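Local coordinates for SusD superfamily protein (Bacteroides fragilis NCTC 9343, PDB 3NQP), which probably binds glycans at the bacterial outer membrane, as other SusD-family proteins do, so that they can be taken into the cell, at residues L88-I92 with Y127-L131; Y132-G136 with L492-I496; T292-A298 with I339-K344. All coordinates share one frame; numbering follows the deposited sequence. Where two conformers were deposited one is given.

How the contacts relate
Contacts 1 and 2 are buried and use successive parts of helix 110-135, their centres 13 Å apart; contact 3 lies on the opposite side of the chain's centre from contact 1, about 41 Å away between centres, and is only partly buried. Contact 1, between two helices, consists of apolar and aromatic packing. Contact 2, where the same helix ends against the C-terminal loop 492-496, adds one direct backbone bond and two bridging waters to a methyl-on-indole contact. The more exposed contact 3 joins a loop to segment 339-344 of strand 338-344 by a backbone bridge, with three waters linking its polar groups. Contact 2 brings together residues 356 positions apart, the others 35 and 41.

Contact 1 (L88-I92 with Y127-L131); sequences LFGRI and YYFDL
Ile92, Leu88 and Leu131 supply the aliphatic part of this contact. The CD1 methyl of Ile92 lies 3.8 Å from CD1 of Leu131, and the two leucines run antiparallel past one another, with Leu88 CD1 4.0 Å from Leu131 CD2. The other methyl of Leu88, CD2, rests against the CE1 side of the Tyr127 ring.

The second kind of interaction is CH-pi. With its CG1 branch anti to its carbonyl carbon (chi1 -73°), Ile92 carries CD1 over one face of the Tyr128 ring, 3.8 Å from the centroid and 18° off the ring normal; the methyl is displaced toward the rim. Its other branch, CG2, reaches the phenolic end of the same ring.

Between the aromatic residues there is no parallel stack. The side chains of Phe89 and Tyr128 run roughly perpendicular, and Tyr128 OH approaches the Phe89 ring at its edge and in its plane, 3.5 Å from CE1. That hydroxyl is bonded to Arg141 O, and Arg141 also makes a cation-pi contact with Phe89.

Arg91 contributes chiefly its aliphatic shaft. CB and CD pass the phenol end of Tyr127, CD coming within 3.5 Å of Tyr127 OH. The extended chain then carries the guanidinium off to one side of the phenol, with Tyr127 OH at its edge and near its plane; guanidinium and ring planes are 58° apart, and NE is bonded to His34 O.

The start of helix 89-102 thus meets late turns of helix 110-135, the next helix in the chain. Since the polar ends of Tyr128 and Arg91 are bonded to residues outside the two segments, cohesion between the segments themselves is dispersive and depends on shape.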
loop_
_atom_site.group_PDB
_atom_site.type_symbol
_atom_site.label_atom_id
_atom_site.label_comp_id
_atom_site.label_asym_id
_atom_site.label_seq_id
_atom_site.Cartn_x
_atom_site.Cartn_y
_atom_site.Cartn_z
ATOM N N LEU A 88 -15.002 -7.023 3.023
ATOM C CA LEU A 88 -15.138 -5.596 3.242
ATOM C C LEU A 88 -16.576 -5.072 3.356
ATOM O O LEU A 88 -16.776 -3.918 3.804
ATOM C CB LEU A 88 -14.394 -4.793 2.191
ATOM C CG LEU A 88 -12.875 -5.061 2.114
ATOM C CD1 LEU A 88 -12.225 -4.221 1.011
ATOM C CD2 LEU A 88 -12.215 -4.802 3.439
ATOM N N PHE A 89 -17.575 -5.844 2.956
ATOM C CA PHE A 89 -18.943 -5.286 2.946
ATOM C C PHE A 89 -19.510 -5.081 4.351
ATOM O O PHE A 89 -20.343 -4.181 4.552
ATOM C CB PHE A 89 -19.914 -6.079 2.038
ATOM C CG PHE A 89 -19.726 -5.774 0.580
ATOM C CD1 PHE A 89 -20.097 -4.538 0.066
ATOM C CD2 PHE A 89 -19.128 -6.688 -0.250
ATOM C CE1 PHE A 89 -19.907 -4.238 -1.253
ATOM C CE2 PHE A 89 -18.911 -6.384 -1.562
ATOM C CZ PHE A 89 -19.317 -5.170 -2.081
ATOM N N GLY A 90 -19.066 -5.870 5.330
ATOM C CA GLY A 90 -19.513 -5.626 6.709
ATOM C C GLY A 90 -19.068 -4.230 7.166
ATOM O O GLY A 90 -19.868 -3.436 7.723
ATOM N N ARG A 91 -17.804 -3.906 6.880
ATOM C CA ARG A 91 -17.249 -2.577 7.183
ATOM C C ARG A 91 -18.004 -1.454 6.482
ATOM O O ARG A 91 -18.333 -0.435 7.105
ATOM C CB ARG A 91 -15.781 -2.534 6.778
ATOM C CG ARG A 91 -14.892 -3.237 7.771
ATOM C CD ARG A 91 -13.648 -3.710 7.075
ATOM N NE ARG A 91 -12.707 -4.262 8.022
ATOM C CZ ARG A 91 -12.520 -5.554 8.244
ATOM N NH1 ARG A 91 -13.201 -6.501 7.593
ATOM N NH2 ARG A 91 -11.633 -5.896 9.147
ATOM N N ILE A 92 -18.219 -1.640 5.177
ATOM C CA ILE A 92 -18.975 -0.681 4.360
ATOM C C ILE A 92 -20.373 -0.440 4.950
ATOM O O ILE A 92 -20.821 0.706 5.031
ATOM C CB ILE A 92 -19.103 -1.115 2.872
ATOM C CG1 ILE A 92 -17.753 -0.932 2.173
ATOM C CG2 ILE A 92 -20.217 -0.288 2.122
ATOM C CD1 ILE A 92 -17.599 -1.691 0.866
ATOM N N TYR A 127 -12.599 2.057 0.668
ATOM C CA TYR A 127 -12.908 0.658 0.563
ATOM C C TYR A 127 -13.372 0.326 -0.854
ATOM O O TYR A 127 -12.925 -0.636 -1.441
ATOM C CB TYR A 127 -13.991 0.262 1.557
ATOM C CG TYR A 127 -13.519 0.081 2.993
ATOM C CD1 TYR A 127 -12.515 -0.837 3.332
ATOM C CD2 TYR A 127 -14.114 0.783 4.022
ATOM C CE1 TYR A 127 -12.110 -1.030 4.678
ATOM C CE2 TYR A 127 -13.727 0.586 5.363
ATOM C CZ TYR A 127 -12.752 -0.314 5.690
ATOM O OH TYR A 127 -12.417 -0.478 7.030
ATOM N N TYR A 128 -14.254 1.136 -1.415
ATOM C CA TYR A 128 -14.736 0.817 -2.757
ATOM C C TYR A 128 -13.652 0.896 -3.835
ATOM O O TYR A 128 -13.770 0.240 -4.865
ATOM C CB TYR A 128 -15.970 1.658 -3.127
ATOM C CG TYR A 128 -17.267 0.981 -2.686
ATOM C CD1 TYR A 128 -17.707 -0.210 -3.277
ATOM C CD2 TYR A 128 -18.013 1.503 -1.682
ATOM C CE1 TYR A 128 -18.884 -0.854 -2.858
ATOM C CE2 TYR A 128 -19.219 0.897 -1.273
ATOM C CZ TYR A 128 -19.650 -0.276 -1.864
ATOM O OH TYR A 128 -20.847 -0.857 -1.447
ATOM N N PHE A 129 -12.611 1.692 -3.608
ATOM C CA PHE A 129 -11.512 1.836 -4.571
ATOM C C PHE A 129 -10.616 0.583 -4.545
ATOM O O PHE A 129 -10.146 0.146 -5.606
ATOM C CB PHE A 129 -10.719 3.123 -4.304
ATOM C CG PHE A 129 -9.582 3.390 -5.279
ATOM C CD1 PHE A 129 -9.763 3.318 -6.643
ATOM C CD2 PHE A 129 -8.321 3.746 -4.797
ATOM C CE1 PHE A 129 -8.720 3.591 -7.515
ATOM C CE2 PHE A 129 -7.274 4.015 -5.643
ATOM C CZ PHE A 129 -7.478 3.945 -7.033
ATOM N N ASP A 130 -10.384 0.001 -3.368
ATOM C CA ASP A 130 -9.755 -1.337 -3.305
ATOM C C ASP A 130 -10.638 -2.354 -4.067
ATOM O O ASP A 130 -10.122 -3.130 -4.906
ATOM C CB ASP A 130 -9.509 -1.790 -1.880
ATOM C CG ASP A 130 -8.133 -1.319 -1.311
ATOM O OD1 ASP A 130 -7.421 -0.537 -1.974
ATOM O OD2 ASP A 130 -7.809 -1.730 -0.188
ATOM N N LEU A 131 -11.945 -2.366 -3.793
ATOM C CA LEU A 131 -12.829 -3.329 -4.456
ATOM C C LEU A 131 -12.801 -3.126 -5.976
ATOM O O LEU A 131 -12.751 -4.092 -6.739
ATOM C CB LEU A 131 -14.262 -3.258 -3.904
ATOM C CG LEU A 131 -14.425 -3.795 -2.461
ATOM C CD1 LEU A 131 -15.805 -3.517 -1.996
ATOM C CD2 LEU A 131 -14.131 -5.284 -2.303
#

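Contact 2 (Y132-G136 with L492-I496); sequences YRIYG and LLWPI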
loop_
_atom_site.group_PDB
_atom_site.type_symbol
_atom_site.label_atom_id
_atom_site.label_comp_id
_atom_site.label_asym_id
_atom_site.label_seq_id
_atom_site.Cartn_x
_atom_site.Cartn_y
_atom_site.Cartn_z
ATOM N N TYR A 132 -12.779 -1.874 -6.431
ATOM C CA TYR A 132 -12.713 -1.596 -7.897
ATOM C C TYR A 132 -11.409 -2.067 -8.523
ATOM O O TYR A 132 -11.401 -2.639 -9.600
ATOM C CB TYR A 132 -12.909 -0.096 -8.144
ATOM C CG TYR A 132 -12.717 0.433 -9.528
ATOM C CD1 TYR A 132 -11.456 0.715 -10.008
ATOM C CD2 TYR A 132 -13.821 0.641 -10.385
ATOM C CE1 TYR A 132 -11.259 1.220 -11.263
ATOM C CE2 TYR A 132 -13.649 1.183 -11.663
ATOM C CZ TYR A 132 -12.358 1.479 -12.098
ATOM O OH TYR A 132 -12.127 2.016 -13.344
ATOM N N ARG A 133 -10.280 -1.819 -7.856
ATOM C CA ARG A 133 -8.998 -2.245 -8.404
ATOM C C ARG A 133 -8.786 -3.758 -8.390
ATOM O O ARG A 133 -8.077 -4.311 -9.233
ATOM C CB ARG A 133 -7.862 -1.543 -7.671
ATOM C CG ARG A 133 -7.870 -0.035 -7.944
ATOM C CD ARG A 133 -6.651 0.649 -7.324
ATOM N NE ARG A 133 -6.736 0.645 -5.886
ATOM C CZ ARG A 133 -5.831 1.175 -5.087
ATOM N NH1 ARG A 133 -4.765 1.803 -5.588
ATOM N NH2 ARG A 133 -6.017 1.122 -3.789
ATOM N N ILE A 134 -9.381 -4.422 -7.413
ATOM C CA ILE A 134 -9.251 -5.867 -7.283
ATOM C C ILE A 134 -10.270 -6.585 -8.166
ATOM O O ILE A 134 -9.913 -7.488 -8.856
ATOM C CB ILE A 134 -9.441 -6.303 -5.813
ATOM C CG1 ILE A 134 -8.303 -5.769 -4.955
ATOM C CG2 ILE A 134 -9.611 -7.870 -5.648
ATOM C CD1 ILE A 134 -6.956 -6.442 -5.213
ATOM N N TYR A 135 -11.527 -6.152 -8.133
ATOM C CA TYR A 135 -12.629 -6.895 -8.779
ATOM C C TYR A 135 -13.261 -6.187 -9.972
ATOM O O TYR A 135 -13.966 -6.847 -10.735
ATOM C CB TYR A 135 -13.750 -7.153 -7.763
ATOM C CG TYR A 135 -13.336 -8.035 -6.621
ATOM C CD1 TYR A 135 -13.133 -9.383 -6.809
ATOM C CD2 TYR A 135 -13.114 -7.507 -5.350
ATOM C CE1 TYR A 135 -12.710 -10.194 -5.771
ATOM C CE2 TYR A 135 -12.704 -8.310 -4.305
ATOM C CZ TYR A 135 -12.512 -9.653 -4.509
ATOM O OH TYR A 135 -12.105 -10.466 -3.475
ATOM N N GLY A 136 -13.062 -4.869 -10.111
ATOM C CA GLY A 136 -13.793 -4.096 -11.110
ATOM C C GLY A 136 -15.204 -3.796 -10.617
ATOM O O GLY A 136 -15.406 -3.053 -9.652
ATOM N N LEU A 492 -5.864 -9.475 -14.570
ATOM C CA LEU A 492 -5.735 -8.132 -14.007
ATOM C C LEU A 492 -6.694 -7.962 -12.814
ATOM O O LEU A 492 -6.360 -7.251 -11.853
ATOM C CB LEU A 492 -6.008 -7.052 -15.060
ATOM C CG LEU A 492 -5.091 -6.918 -16.286
ATOM C CD1 LEU A 492 -5.685 -5.870 -17.256
ATOM C CD2 LEU A 492 -3.650 -6.575 -15.861
ATOM N N LEU A 493 -7.888 -8.594 -12.916
ATOM C CA LEU A 493 -8.901 -8.625 -11.882
ATOM C C LEU A 493 -8.919 -9.984 -11.198
ATOM O O LEU A 493 -8.397 -10.951 -11.716
ATOM C CB LEU A 493 -10.295 -8.243 -12.412
ATOM C CG LEU A 493 -10.361 -6.913 -13.181
ATOM C CD1 LEU A 493 -11.771 -6.662 -13.762
ATOM C CD2 LEU A 493 -9.885 -5.726 -12.337
ATOM N N TRP A 494 -9.447 -10.012 -9.983
ATOM C CA TRP A 494 -9.491 -11.211 -9.177
ATOM C C TRP A 494 -10.841 -11.942 -9.285
ATOM O O TRP A 494 -11.915 -11.309 -9.462
ATOM C CB TRP A 494 -9.204 -10.858 -7.721
ATOM C CG TRP A 494 -7.859 -10.251 -7.415
ATOM C CD1 TRP A 494 -7.199 -9.304 -8.132
ATOM C CD2 TRP A 494 -7.070 -10.509 -6.251
ATOM N NE1 TRP A 494 -6.014 -8.961 -7.484
ATOM C CE2 TRP A 494 -5.931 -9.686 -6.323
ATOM C CE3 TRP A 494 -7.227 -11.353 -5.132
ATOM C CZ2 TRP A 494 -4.944 -9.681 -5.324
ATOM C CZ3 TRP A 494 -6.239 -11.367 -4.159
ATOM C CH2 TRP A 494 -5.120 -10.532 -4.249
ATOM N N PRO A 495 -10.799 -13.278 -9.268
ATOM C CA PRO A 495 -12.067 -13.996 -9.372
ATOM C C PRO A 495 -12.754 -14.121 -8.018
ATOM O O PRO A 495 -12.161 -13.825 -6.988
ATOM C CB PRO A 495 -11.626 -15.367 -9.844
ATOM C CG PRO A 495 -10.270 -15.571 -9.145
ATOM C CD PRO A 495 -9.675 -14.199 -9.002
ATOM N N ILE A 496 -14.023 -14.507 -8.030
ATOM C CA ILE A 496 -14.703 -14.867 -6.801
ATOM C C ILE A 496 -14.936 -16.398 -6.743
ATOM O O ILE A 496 -14.946 -17.089 -7.787
ATOM C CB ILE A 496 -15.957 -14.025 -6.613
ATOM C CG1 ILE A 496 -16.959 -14.287 -7.715
ATOM C CG2 ILE A 496 -15.602 -12.478 -6.574
ATOM C CD1 ILE A 496 -18.312 -13.653 -7.406
HETATM O O HOH W 1 -6.163 -6.312 -9.309
HETATM O O HOH W 2 -11.567 -13.061 -4.422
#
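Ile134 O, a carbonyl in the last turn of helix 110-135, receives the direct hydrogen bond of this contact. Trp494 N donates to it at 2.8 Å, with an N-H...O angle of 160° and a C=O...N angle of 165°, so the bond is close to linear at both ends. A second, weaker grip comes from Leu493 CA, whose C-H approaches the same oxygen at 3.4 Å. The preceding carbonyl is reached through solvent: water 1 donates to both Arg133 O and Leu492 O, at 2.8 and 2.7 Å from its oxygen. Carbonyls near the helix end are therefore met by donors from outside the helix, while Gly136, with phi of 79°, turns the chain out of it.

Side chains close over this backbone joint. Ile134 lays both branches on one face of the Trp494 indole: CG2 stands 3.7 Å from the centroid of the five-membered ring, and CD1 lies nearer NE1 and CE2. The CG2 methyl also sits above the centre of the Tyr135 ring, 3.4 Å from its plane, which leaves it between two aromatic groups. Tyr135 CE1 touches Ile496 CG2 at 3.8 Å, and the ring edge is turned to Pro495 O. Water 2 lies in the plane of that ring, bridging Tyr135 OH and Pro495 O. Leu493 spreads its methyls along the helix end, CD1 against Tyr135 O and CD2 against Arg133 O.

The joint ties the family's N-terminal region to the loop between helices 452-458 and 498-503. Helix 452-458 lies beside it, Trp454 packing on Ile134 and Arg457 on Leu492 and Leu493, while Tyr132 faces helix 163-181.

Contact 3 (T292-A298 with I339-K344); sequences TKNRYQA and IASYNK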
loop_
_atom_site.group_PDB
_atom_site.type_symbol
_atom_site.label_atom_id
_atom_site.label_comp_id
_atom_site.label_asym_id
_atom_site.label_seq_id
_atom_site.Cartn_x
_atom_site.Cartn_y
_atom_site.Cartn_z
ATOM N N THR A 292 17.923 -19.608 9.760
ATOM C CA THR A 292 18.634 -18.308 9.632
ATOM C C THR A 292 19.606 -18.061 10.801
ATOM O O THR A 292 20.725 -17.617 10.591
ATOM C CB THR A 292 17.634 -17.105 9.484
ATOM O OG1 THR A 292 16.760 -17.344 8.365
ATOM C CG2 THR A 292 18.350 -15.780 9.282
ATOM N N LYS A 293 19.194 -18.385 12.022
ATOM C CA LYS A 293 20.019 -18.129 13.225
ATOM C C LYS A 293 21.397 -18.740 13.168
ATOM O O LYS A 293 22.301 -18.240 13.846
ATOM C CB LYS A 293 19.350 -18.591 14.510
ATOM C CG LYS A 293 18.938 -20.078 14.532
ATOM C CD LYS A 293 18.519 -20.551 15.928
ATOM C CE LYS A 293 18.111 -22.059 15.944
ATOM N NZ LYS A 293 16.789 -22.395 15.239
ATOM N N ASN A 294 21.564 -19.804 12.394
ATOM C CA ASN A 294 22.858 -20.489 12.291
ATOM C C ASN A 294 23.656 -20.037 11.083
ATOM O O ASN A 294 24.710 -20.547 10.846
ATOM C CB ASN A 294 22.668 -22.010 12.261
ATOM C CG ASN A 294 21.991 -22.525 13.520
ATOM O OD1 ASN A 294 22.328 -22.119 14.626
ATOM N ND2 ASN A 294 21.015 -23.381 13.344
ATOM N N ARG A 295 23.160 -19.076 10.315
ATOM C CA ARG A 295 23.923 -18.567 9.196
ATOM C C ARG A 295 24.662 -17.315 9.724
ATOM O O ARG A 295 24.852 -17.171 10.958
ATOM C CB ARG A 295 23.013 -18.277 8.001
ATOM C CG ARG A 295 22.324 -19.518 7.476
ATOM C CD ARG A 295 21.810 -19.462 6.034
ATOM N NE ARG A 295 21.286 -20.796 5.733
ATOM C CZ ARG A 295 20.036 -21.197 5.980
ATOM N NH1 ARG A 295 19.119 -20.353 6.448
ATOM N NH2 ARG A 295 19.681 -22.450 5.744
ATOM N N TYR A 296 25.091 -16.436 8.820
ATOM C CA TYR A 296 25.998 -15.359 9.166
ATOM C C TYR A 296 25.478 -13.998 8.724
ATOM O O TYR A 296 24.714 -13.880 7.799
ATOM C CB TYR A 296 27.389 -15.610 8.568
ATOM C CG TYR A 296 27.966 -16.904 9.035
ATOM C CD1 TYR A 296 28.716 -16.959 10.192
ATOM C CD2 TYR A 296 27.674 -18.103 8.374
ATOM C CE1 TYR A 296 29.202 -18.165 10.670
ATOM C CE2 TYR A 296 28.155 -19.315 8.845
ATOM C CZ TYR A 296 28.911 -19.338 10.004
ATOM O OH TYR A 296 29.440 -20.526 10.479
ATOM N N GLN A 297 25.923 -12.977 9.442
ATOM C CA GLN A 297 25.750 -11.595 9.071
ATOM C C GLN A 297 26.869 -11.166 8.139
ATOM O O GLN A 297 27.890 -11.849 8.013
ATOM C CB GLN A 297 25.777 -10.735 10.332
ATOM C CG GLN A 297 24.882 -11.298 11.431
ATOM C CD GLN A 297 24.764 -10.385 12.624
ATOM O OE1 GLN A 297 24.463 -9.209 12.472
ATOM N NE2 GLN A 297 24.928 -10.935 13.812
ATOM N N ALA A 298 26.683 -9.988 7.563
ATOM C CA ALA A 298 27.590 -9.364 6.630
ATOM C C ALA A 298 28.997 -9.231 7.191
ATOM O O ALA A 298 29.945 -9.334 6.433
ATOM C CB ALA A 298 27.048 -7.926 6.177
ATOM N N ILE A 339 17.812 -6.738 6.724
ATOM C CA ILE A 339 19.072 -7.327 7.166
ATOM C C ILE A 339 19.296 -8.555 6.301
ATOM O O ILE A 339 18.357 -9.270 5.960
ATOM C CB ILE A 339 19.110 -7.716 8.693
ATOM C CG1 ILE A 339 20.548 -8.100 9.117
ATOM C CG2 ILE A 339 18.050 -8.813 9.030
ATOM C CD1 ILE A 339 20.757 -8.315 10.697
ATOM N N ALA A 340 20.552 -8.804 5.924
ATOM C CA ALA A 340 20.869 -9.948 5.064
ATOM C C ALA A 340 21.462 -11.093 5.901
ATOM O O ALA A 340 22.184 -10.869 6.887
ATOM C CB ALA A 340 21.858 -9.506 3.976
ATOM N N SER A 341 21.177 -12.323 5.491
ATOM C CA SER A 341 21.829 -13.492 6.074
ATOM C C SER A 341 22.641 -14.158 4.972
ATOM O O SER A 341 22.227 -14.191 3.802
ATOM C CB SER A 341 20.808 -14.456 6.710
ATOM O OG SER A 341 19.843 -14.959 5.786
ATOM N N TYR A 342 23.780 -14.700 5.359
ATOM C CA TYR A 342 24.779 -15.224 4.423
ATOM C C TYR A 342 25.186 -16.671 4.772
ATOM O O TYR A 342 25.282 -17.021 5.932
ATOM C CB TYR A 342 26.054 -14.380 4.472
ATOM C CG TYR A 342 25.883 -12.965 4.015
ATOM C CD1 TYR A 342 25.337 -12.001 4.853
ATOM C CD2 TYR A 342 26.218 -12.588 2.720
ATOM C CE1 TYR A 342 25.160 -10.708 4.416
ATOM C CE2 TYR A 342 26.045 -11.321 2.289
ATOM C CZ TYR A 342 25.519 -10.379 3.127
ATOM O OH TYR A 342 25.336 -9.078 2.673
ATOM N N ASN A 343 25.443 -17.468 3.742
ATOM C CA ASN A 343 26.241 -18.692 3.848
ATOM C C ASN A 343 27.696 -18.335 3.847
ATOM O O ASN A 343 28.072 -17.337 3.254
ATOM C CB ASN A 343 26.032 -19.558 2.611
ATOM C CG ASN A 343 25.114 -20.685 2.850
ATOM O OD1 ASN A 343 24.853 -21.037 4.002
ATOM N ND2 ASN A 343 24.629 -21.308 1.755
ATOM N N LYS A 344 28.500 -19.161 4.511
ATOM C CA LYS A 344 29.938 -19.015 4.537
ATOM C C LYS A 344 30.489 -20.287 3.932
ATOM O O LYS A 344 30.116 -21.389 4.345
ATOM C CB LYS A 344 30.448 -18.841 5.967
ATOM C CG LYS A 344 31.928 -19.104 6.109
ATOM C CD LYS A 344 32.550 -18.349 7.273
ATOM C CE LYS A 344 32.474 -19.140 8.554
ATOM N NZ LYS A 344 33.277 -18.519 9.628
HETATM O O HOH W 3 18.641 -17.475 6.113
HETATM O O HOH W 4 23.037 -22.906 4.628
HETATM O O HOH W 5 23.782 -8.863 7.745
#
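Arg295 can be followed outward from strand residue Tyr342 to Asn343 and then to water. Its CB lies 3.3 Å from Tyr342 O, and CG stays near that carbonyl. With CG anti to the carbonyl carbon of Arg295 (chi1 -63°) and the chain extended to NE, the side chain runs alongside Asn343 in the same direction. Water 4, at the guanidinium edge, accepts from Arg295 NE and donates to Asn343 OD1, 2.7 Å from the water oxygen. At the tip, NH1 is bonded to Ser291 OG and donates to water 3, which donates to Thr292 OG1 and is also bonded to Ser341 OG. Thr292 OG1 is further bonded to Asp61 OD1, and Ser341 OG to His357 NE2 of strand 351-358.

Next to Arg295, Tyr296 and Tyr342 form a single antiparallel hydrogen-bonded pair. Tyr296 N reaches Tyr342 O at 3.0 Å, and Tyr342 N reaches Tyr296 O at 2.7 Å. Lys344 CB lies 3.7 Å from Tyr296 CE2; in one of two lysine conformers, CE makes a less certain, off-centre CH-pi contact with that ring. The Tyr342 ring packs on Ala298 CA, and water 5 links Ala298 N to Ala340 O.

Loop 292-298 thus borders sheet 338-344/351-358 through one direct pair, with water carrying polar contacts around it, in keeping with the partial burial here.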